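Local coordinates for protein glycoside Hydrolase (Bacteroides uniformis, PDB 5T9X) that probably hydrolyses agarose-type galactans of red algae, as a glycoside hydrolase of family 16 from an agarose-degrading gut bacterium, at residues L120-S125 / N327-D332; R110-V115 / G146-C151. All blocks are in the same frame, centred on the assembly; numbering follows the deposited sequence.

Contact 1. Residues L120-S125 / N327-D332. With NA (sodium ion), chain D.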
ATOM      1  N   LEU A 120       2.121 -10.666   8.348  1.00 26.23           N
ATOM      2  CA  LEU A 120       0.866  -9.938   8.449  1.00 24.54           C
ATOM      3  C   LEU A 120      -0.038 -10.491   7.354  1.00 24.35           C
ATOM      4  O   LEU A 120       0.383 -10.639   6.216  1.00 23.24           O
ATOM      5  CB  LEU A 120       1.108  -8.457   8.222  1.00 23.19           C
ATOM      6  CG  LEU A 120      -0.123  -7.574   8.198  1.00 22.78           C
ATOM      7  CD1 LEU A 120      -0.847  -7.641   9.531  1.00 22.87           C
ATOM      8  CD2 LEU A 120       0.284  -6.154   7.860  1.00 23.33           C
ATOM      9  N   ARG A 121      -1.264 -10.819   7.717  1.00 24.98           N
ATOM     10  CA  ARG A 121      -2.198 -11.454   6.809  1.00 27.49           C
ATOM     11  C   ARG A 121      -3.494 -10.644   6.805  1.00 26.38           C
ATOM     12  O   ARG A 121      -4.055 -10.363   7.872  1.00 24.31           O
ATOM     13  CB  ARG A 121      -2.485 -12.898   7.242  1.00 30.25           C
ATOM     14  CG  ARG A 121      -1.251 -13.778   7.501  1.00 33.95           C
ATOM     15  CD  ARG A 121      -1.622 -15.131   8.131  1.00 35.76           C
ATOM     16  NE  ARG A 121      -2.607 -15.787   7.276  1.00 39.86           N
ATOM     17  CZ  ARG A 121      -2.333 -16.590   6.242  1.00 42.90           C
ATOM     18  NH1 ARG A 121      -1.064 -16.949   5.933  1.00 38.20           N
ATOM     19  NH2 ARG A 121      -3.361 -17.052   5.514  1.00 41.58           N
ATOM     20  N   ILE A 122      -3.943 -10.255   5.612  1.00 26.29           N
ATOM     21  CA  ILE A 122      -5.199  -9.551   5.468  1.00 27.46           C
ATOM     22  C   ILE A 122      -6.108 -10.394   4.615  1.00 28.67           C
ATOM     23  O   ILE A 122      -5.801 -10.618   3.468  1.00 26.50           O
ATOM     24  CB  ILE A 122      -4.988  -8.189   4.810  1.00 27.69           C
ATOM     25  CG1 ILE A 122      -4.015  -7.387   5.644  1.00 26.91           C
ATOM     26  CG2 ILE A 122      -6.318  -7.425   4.664  1.00 28.19           C
ATOM     27  CD1 ILE A 122      -3.826  -5.987   5.131  1.00 28.44           C
ATOM     28  N   GLU A 123      -7.229 -10.852   5.174  1.00 33.17           N
ATOM     29  CA  GLU A 123      -8.171 -11.675   4.409  1.00 37.34           C
ATOM     30  C   GLU A 123      -9.353 -10.891   3.813  1.00 33.80           C
ATOM     31  O   GLU A 123      -9.613  -9.759   4.178  1.00 30.53           O
ATOM     32  CB  GLU A 123      -8.624 -12.934   5.197  1.00 44.24           C
ATOM     33  CG  GLU A 123      -9.481 -12.783   6.462  1.00 51.51           C
ATOM     34  CD  GLU A 123     -10.191 -14.107   6.868  1.00 59.04           C
ATOM     35  OE1 GLU A 123      -9.666 -15.206   6.533  1.00 62.35           O
ATOM     36  OE2 GLU A 123     -11.284 -14.060   7.505  1.00 58.15           O
ATOM     37  N   THR A 124     -10.037 -11.532   2.875  1.00 33.18           N
ATOM     38  CA  THR A 124     -11.244 -11.020   2.266  1.00 33.15           C
ATOM     39  C   THR A 124     -12.363 -12.066   2.300  1.00 32.28           C
ATOM     40  O   THR A 124     -12.146 -13.204   1.953  1.00 36.24           O
ATOM     41  CB  THR A 124     -10.945 -10.638   0.828  1.00 32.47           C
ATOM     42  OG1 THR A 124      -9.891  -9.684   0.848  1.00 35.39           O
ATOM     43  CG2 THR A 124     -12.143 -10.023   0.152  1.00 32.78           C
ATOM     44  N   SER A 125     -13.557 -11.663   2.708  1.00 31.46           N
ATOM     45  CA  SER A 125     -14.707 -12.541   2.720  1.00 31.02           C
ATOM     46  C   SER A 125     -15.928 -11.738   2.377  1.00 30.87           C
ATOM     47  O   SER A 125     -15.861 -10.526   2.273  1.00 32.51           O
ATOM     48  CB  SER A 125     -14.875 -13.201   4.090  1.00 30.47           C
ATOM     49  OG  SER A 125     -15.379 -12.299   5.058  1.00 31.27           O
ATOM     50  N   ASN A 327      -7.263 -14.649  -1.735  1.00 31.23           N
ATOM     51  CA  ASN A 327      -7.750 -13.330  -1.349  1.00 30.74           C
ATOM     52  C   ASN A 327      -7.162 -12.883  -0.032  1.00 29.76           C
ATOM     53  O   ASN A 327      -7.760 -12.090   0.677  1.00 28.90           O
ATOM     54  CB  ASN A 327      -9.275 -13.319  -1.342  1.00 31.20           C
ATOM     55  CG  ASN A 327      -9.856 -13.649  -2.708  1.00 31.19           C
ATOM     56  OD1 ASN A 327      -9.849 -12.825  -3.615  1.00 32.56           O
ATOM     57  ND2 ASN A 327     -10.336 -14.856  -2.862  1.00 31.78           N
ATOM     58  N   THR A 328      -5.963 -13.383   0.263  1.00 29.59           N
ATOM     59  CA  THR A 328      -5.200 -12.996   1.426  1.00 29.16           C
ATOM     60  C   THR A 328      -3.936 -12.268   0.938  1.00 26.68           C
ATOM     61  O   THR A 328      -3.162 -12.817   0.171  1.00 27.80           O
ATOM     62  CB  THR A 328      -4.869 -14.244   2.267  1.00 31.70           C
ATOM     63  OG1 THR A 328      -6.078 -14.770   2.830  1.00 33.49           O
ATOM     64  CG2 THR A 328      -3.935 -13.916   3.398  1.00 34.00           C
ATOM     65  N   PHE A 329      -3.756 -11.021   1.366  1.00 25.18           N
ATOM     66  CA  PHE A 329      -2.507 -10.260   1.149  1.00 23.78           C
ATOM     67  C   PHE A 329      -1.565 -10.568   2.311  1.00 22.41           C
ATOM     68  O   PHE A 329      -2.010 -10.571   3.473  1.00 21.29           O
ATOM     69  CB  PHE A 329      -2.850  -8.765   1.093  1.00 24.11           C
ATOM     70  CG  PHE A 329      -1.706  -7.854   0.770  1.00 24.24           C
ATOM     71  CD1 PHE A 329      -0.676  -8.236  -0.054  1.00 25.60           C
ATOM     72  CD2 PHE A 329      -1.714  -6.552   1.257  1.00 25.46           C
ATOM     73  CE1 PHE A 329       0.364  -7.370  -0.348  1.00 27.00           C
ATOM     74  CE2 PHE A 329      -0.693  -5.663   0.964  1.00 25.46           C
ATOM     75  CZ  PHE A 329       0.356  -6.072   0.161  1.00 27.34           C
ATOM     76  N   LEU A 330      -0.299 -10.849   1.985  1.00 21.44           N
ATOM     77  CA  LEU A 330       0.739 -11.268   2.955  1.00 21.77           C
ATOM     78  C   LEU A 330       1.881 -10.288   2.946  1.00 21.78           C
ATOM     79  O   LEU A 330       2.407  -9.967   1.882  1.00 21.94           O
ATOM     80  CB  LEU A 330       1.332 -12.627   2.588  1.00 22.15           C
ATOM     81  CG  LEU A 330       0.366 -13.812   2.560  1.00 24.03           C
ATOM     82  CD1 LEU A 330       1.007 -15.111   2.075  1.00 23.50           C
ATOM     83  CD2 LEU A 330      -0.248 -13.992   3.944  1.00 25.25           C
ATOM     84  N   VAL A 331       2.268  -9.813   4.123  1.00 21.65           N
ATOM     85  CA  VAL A 331       3.448  -8.997   4.262  1.00 21.98           C
ATOM     86  C   VAL A 331       4.317  -9.656   5.300  1.00 22.14           C
ATOM     87  O   VAL A 331       3.934  -9.788   6.472  1.00 22.53           O
ATOM     88  CB  VAL A 331       3.114  -7.566   4.675  1.00 23.36           C
ATOM     89  CG1 VAL A 331       4.390  -6.792   4.999  1.00 23.21           C
ATOM     90  CG2 VAL A 331       2.345  -6.877   3.555  1.00 24.99           C
ATOM     91  N   ASP A 332       5.496 -10.055   4.843  1.00 22.27           N
ATOM     92  CA  ASP A 332       6.456 -10.825   5.625  1.00 21.91           C
ATOM     93  C   ASP A 332       7.168  -9.883   6.552  1.00 20.20           C
ATOM     94  O   ASP A 332       7.433 -10.212   7.700  1.00 19.39           O
ATOM     95  CB  ASP A 332       7.447 -11.488   4.656  1.00 23.91           C
ATOM     96  CG  ASP A 332       8.450 -12.426   5.331  1.00 25.61           C
ATOM     97  OD1 ASP A 332       8.421 -12.660   6.577  1.00 26.68           O
ATOM     98  OD2 ASP A 332       9.314 -12.909   4.565  1.00 28.46           O
TER
HETATM   99 NA    NA D 401       8.319 -12.194   8.716  1.00 11.86          NA
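Leu120 and Val331 face each other as an antiparallel hydrogen-bonded pair: Val331 N gives its proton to Leu120 O at 2.9 Å, and Leu120 N returns one to Val331 O at 2.8 Å. Two residues on, Ile122 and Phe329 repeat the pattern, with Ile122 N bonded to Phe329 O at 2.9 Å. All four side chains fall on the buried face. There CB of Leu120 meets CB of Val331 at 4.2 Å, CD1 of Ile122 comes obliquely to the Phe329 ring, and Val331 CG2 sits above one face of that ring, toward its rim. Met303 of strand 298-304 packs from beyond on Ile122 and Phe329, so this is one inner layer of the two-sheet beta-sandwich, the jelly roll expected of family 16. Arg121 and Leu330, on the other face, are partly exposed. Arg121, in a non-hydrogen-bonded pair with Leu330, lies alongside it, and a bend at chi3 (55°) turns the guanidinium so that one of its faces covers Leu330 CD2, 3.7 Å from NH1, and Thr328 CG2, 3.8 Å from NH2. The two methyls touch the flat side of the charged group by van der Waals contact. Beyond the strand, Thr124 CB packs on Asn327 CB, while the Asn327 amide is held by Ser173, Glu320 and Asn323. At the other end Asp332 binds the sodium ion twice, through its backbone O and through OD1 at 2.2 Å, with Glu51, Asp75, Asn77 and Gly118 completing the site.

Contact 2. Residues R110-V115 / G146-C151; sequences RDHISV and GTYTGC
His112 ND1 donates to Asp111 OD1 at 2.7 Å, a His-carboxylate bond that lies close to the ring plane, and NE2 of the same imidazole is hydrogen-bonded to Ser125 OG. Held at both nitrogens, the ring has little freedom to turn, and the nearby carboxylate would be expected to stabilise positive charge on it. Its contact with 146-151 is made without any hydrogen bond. CG of His112 stands anti to the carbonyl carbon (chi1 -78°), which carries the ring out along the backbone of Tyr148 and Thr149: CB rests 3.4 Å from Thr149 O, and NE2 reaches 3.6 Å from Tyr148 CB. The Tyr148 ring then turns an edge toward the imidazole face in an offset edge-to-face pair, planes at 83° and centroids 6.0 Å apart. An alanine in place of His112 would remove this aromatic partner and is likely to leave Asp111 OD1 and Ser125 OG without their shared mate. Further along, Ile113 sends CD1 against the backbone of the second segment, 3.6 Å from Gly150 CA and 3.5 Å from Cys151 N. Gly150 has no side chain on the side where CD1 comes in. The contact thus joins the start of strand 113-116, entered through a 3-10 turn closed by Ile113 N to Arg110 O, to the long strand 140-154 of the other sheet; strand 119-122 flanks Ile113 through Leu120 and Ile122, while strand 106-108 covers Tyr148, Thr149 and Cys151.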
ATOM      1  N   ARG A 110     -11.886  -5.374  11.725  1.00 28.09           N
ATOM      2  CA  ARG A 110     -10.720  -5.666  12.577  1.00 29.38           C
ATOM      3  C   ARG A 110     -10.307  -7.151  12.524  1.00 30.36           C
ATOM      4  O   ARG A 110      -9.111  -7.483  12.454  1.00 28.98           O
ATOM      5  CB  ARG A 110     -10.982  -5.248  14.033  1.00 28.75           C
ATOM      6  CG  ARG A 110     -11.105  -3.752  14.230  1.00 29.08           C
ATOM      7  CD  ARG A 110     -11.312  -3.352  15.674  1.00 29.99           C
ATOM      8  NE  ARG A 110     -11.537  -1.913  15.754  1.00 31.48           N
ATOM      9  CZ  ARG A 110     -10.591  -0.969  15.712  1.00 33.43           C
ATOM     10  NH1 ARG A 110      -9.296  -1.271  15.586  1.00 33.44           N
ATOM     11  NH2 ARG A 110     -10.947   0.311  15.785  1.00 34.63           N
ATOM     12  N   ASP A 111     -11.303  -8.031  12.533  1.00 30.17           N
ATOM     13  CA  ASP A 111     -11.032  -9.467  12.579  1.00 32.39           C
ATOM     14  C   ASP A 111     -10.540 -10.050  11.264  1.00 29.74           C
ATOM     15  O   ASP A 111     -10.244 -11.225  11.219  1.00 28.92           O
ATOM     16  CB  ASP A 111     -12.259 -10.254  13.119  1.00 34.96           C
ATOM     17  CG  ASP A 111     -13.443 -10.285  12.145  1.00 35.88           C
ATOM     18  OD1 ASP A 111     -13.306  -9.961  10.950  1.00 36.39           O
ATOM     19  OD2 ASP A 111     -14.539 -10.655  12.583  1.00 40.86           O
ATOM     20  N   HIS A 112     -10.468  -9.244  10.203  1.00 29.25           N
ATOM     21  CA  HIS A 112      -9.824  -9.663   8.950  1.00 27.64           C
ATOM     22  C   HIS A 112      -8.312  -9.396   8.941  1.00 27.64           C
ATOM     23  O   HIS A 112      -7.659  -9.627   7.915  1.00 28.28           O
ATOM     24  CB  HIS A 112     -10.539  -9.029   7.750  1.00 26.41           C
ATOM     25  CG  HIS A 112     -11.811  -9.727   7.404  1.00 27.10           C
ATOM     26  ND1 HIS A 112     -12.830  -9.907   8.316  1.00 27.13           N
ATOM     27  CD2 HIS A 112     -12.213 -10.344   6.268  1.00 26.86           C
ATOM     28  CE1 HIS A 112     -13.812 -10.588   7.752  1.00 26.94           C
ATOM     29  NE2 HIS A 112     -13.461 -10.869   6.509  1.00 26.60           N
ATOM     30  N   ILE A 113      -7.766  -8.923  10.073  1.00 26.61           N
ATOM     31  CA  ILE A 113      -6.326  -8.744  10.254  1.00 26.50           C
ATOM     32  C   ILE A 113      -5.770  -9.781  11.213  1.00 28.76           C
ATOM     33  O   ILE A 113      -6.299  -9.958  12.320  1.00 29.78           O
ATOM     34  CB  ILE A 113      -6.007  -7.390  10.886  1.00 24.82           C
ATOM     35  CG1 ILE A 113      -6.524  -6.256  10.012  1.00 26.58           C
ATOM     36  CG2 ILE A 113      -4.518  -7.253  11.186  1.00 25.05           C
ATOM     37  CD1 ILE A 113      -5.992  -6.243   8.598  1.00 28.15           C
ATOM     38  N   SER A 114      -4.649 -10.394  10.835  1.00 28.19           N
ATOM     39  CA  SER A 114      -3.914 -11.225  11.768  1.00 27.62           C
ATOM     40  C   SER A 114      -2.444 -11.357  11.400  1.00 28.12           C
ATOM     41  O   SER A 114      -2.004 -10.942  10.329  1.00 28.81           O
ATOM     42  CB  SER A 114      -4.568 -12.615  11.864  1.00 28.26           C
ATOM     43  OG  SER A 114      -4.464 -13.346  10.646  1.00 28.58           O
ATOM     44  N   VAL A 115      -1.690 -11.926  12.333  1.00 28.79           N
ATOM     45  CA  VAL A 115      -0.286 -12.240  12.146  1.00 28.24           C
ATOM     46  C   VAL A 115      -0.070 -13.696  12.566  1.00 28.62           C
ATOM     47  O   VAL A 115      -0.445 -14.093  13.680  1.00 26.79           O
ATOM     48  CB  VAL A 115       0.605 -11.321  12.973  1.00 27.36           C
ATOM     49  CG1 VAL A 115       2.057 -11.587  12.638  1.00 28.19           C
ATOM     50  CG2 VAL A 115       0.254  -9.867  12.705  1.00 27.23           C
ATOM     51  N   GLY A 146     -21.552  -5.602  -0.063  1.00 29.93           N
ATOM     52  CA  GLY A 146     -20.293  -5.240   0.557  1.00 29.10           C
ATOM     53  C   GLY A 146     -19.251  -6.339   0.492  1.00 28.36           C
ATOM     54  O   GLY A 146     -19.582  -7.508   0.324  1.00 27.83           O
ATOM     55  N   THR A 147     -17.990  -5.943   0.611  1.00 26.98           N
ATOM     56  CA  THR A 147     -16.882  -6.866   0.630  1.00 27.14           C
ATOM     57  C   THR A 147     -16.078  -6.599   1.894  1.00 26.14           C
ATOM     58  O   THR A 147     -15.563  -5.517   2.060  1.00 26.73           O
ATOM     59  CB  THR A 147     -16.034  -6.660  -0.611  1.00 28.10           C
ATOM     60  OG1 THR A 147     -16.891  -6.694  -1.769  1.00 29.48           O
ATOM     61  CG2 THR A 147     -14.994  -7.734  -0.710  1.00 28.79           C
ATOM     62  N   TYR A 148     -16.018  -7.566   2.801  1.00 25.26           N
ATOM     63  CA  TYR A 148     -15.286  -7.403   4.045  1.00 26.29           C
ATOM     64  C   TYR A 148     -13.810  -7.660   3.779  1.00 26.09           C
ATOM     65  O   TYR A 148     -13.458  -8.607   3.071  1.00 25.72           O
ATOM     66  CB  TYR A 148     -15.737  -8.401   5.104  1.00 28.31           C
ATOM     67  CG  TYR A 148     -17.059  -8.185   5.773  1.00 29.25           C
ATOM     68  CD1 TYR A 148     -17.937  -7.161   5.394  1.00 30.74           C
ATOM     69  CD2 TYR A 148     -17.467  -9.065   6.786  1.00 31.05           C
ATOM     70  CE1 TYR A 148     -19.163  -6.995   6.039  1.00 30.90           C
ATOM     71  CE2 TYR A 148     -18.685  -8.908   7.435  1.00 31.63           C
ATOM     72  CZ  TYR A 148     -19.527  -7.870   7.059  1.00 31.67           C
ATOM     73  OH  TYR A 148     -20.718  -7.716   7.709  1.00 32.62           O
ATOM     74  N   THR A 149     -12.954  -6.819   4.348  1.00 24.62           N
ATOM     75  CA  THR A 149     -11.528  -7.037   4.281  1.00 23.54           C
ATOM     76  C   THR A 149     -10.870  -6.317   5.440  1.00 21.91           C
ATOM     77  O   THR A 149     -11.542  -6.019   6.436  1.00 23.38           O
ATOM     78  CB  THR A 149     -10.972  -6.640   2.902  1.00 25.37           C
ATOM     79  OG1 THR A 149      -9.636  -7.124   2.771  1.00 24.44           O
ATOM     80  CG2 THR A 149     -10.998  -5.131   2.698  1.00 26.63           C
ATOM     81  N   GLY A 150      -9.575  -6.058   5.359  1.00 20.42           N
ATOM     82  CA  GLY A 150      -8.856  -5.455   6.487  1.00 20.33           C
ATOM     83  C   GLY A 150      -7.974  -4.263   6.175  1.00 19.57           C
ATOM     84  O   GLY A 150      -7.584  -4.061   5.044  1.00 20.11           O
ATOM     85  N   CYS A 151      -7.662  -3.494   7.211  1.00 19.65           N
ATOM     86  CA  CYS A 151      -6.801  -2.333   7.116  1.00 19.75           C
ATOM     87  C   CYS A 151      -5.981  -2.180   8.390  1.00 19.83           C
ATOM     88  O   CYS A 151      -6.497  -2.352   9.488  1.00 20.46           O
ATOM     89  CB  CYS A 151      -7.651  -1.089   6.915  1.00 19.66           C
ATOM     90  SG  CYS A 151      -6.719   0.382   6.467  1.00 20.86           S
TER

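The two contacts lie side by side, their centres about 8 Å apart, and their segments alternate along the chain: 110-115, 120-125, 146-151, 327-332. Strands 113-116 and 119-122 are consecutive and adjacent in one antiparallel sheet, so contact 1 continues that sheet to strand 329-341, whereas contact 2 crosses from it to strand 140-154 of the second sheet. Arg121 N to Ser114 O (2.7 Å), a probable hydrogen bond, ties the two contacts within the sheet; Ser125 OG to His112 NE2 (2.8 Å), another probable hydrogen bond, joins them where the two sheets come close. Pairing within a sheet and contact between the two sheets thus meet in one region, bringing a near-C-terminal strand together with chain some 200 residues earlier.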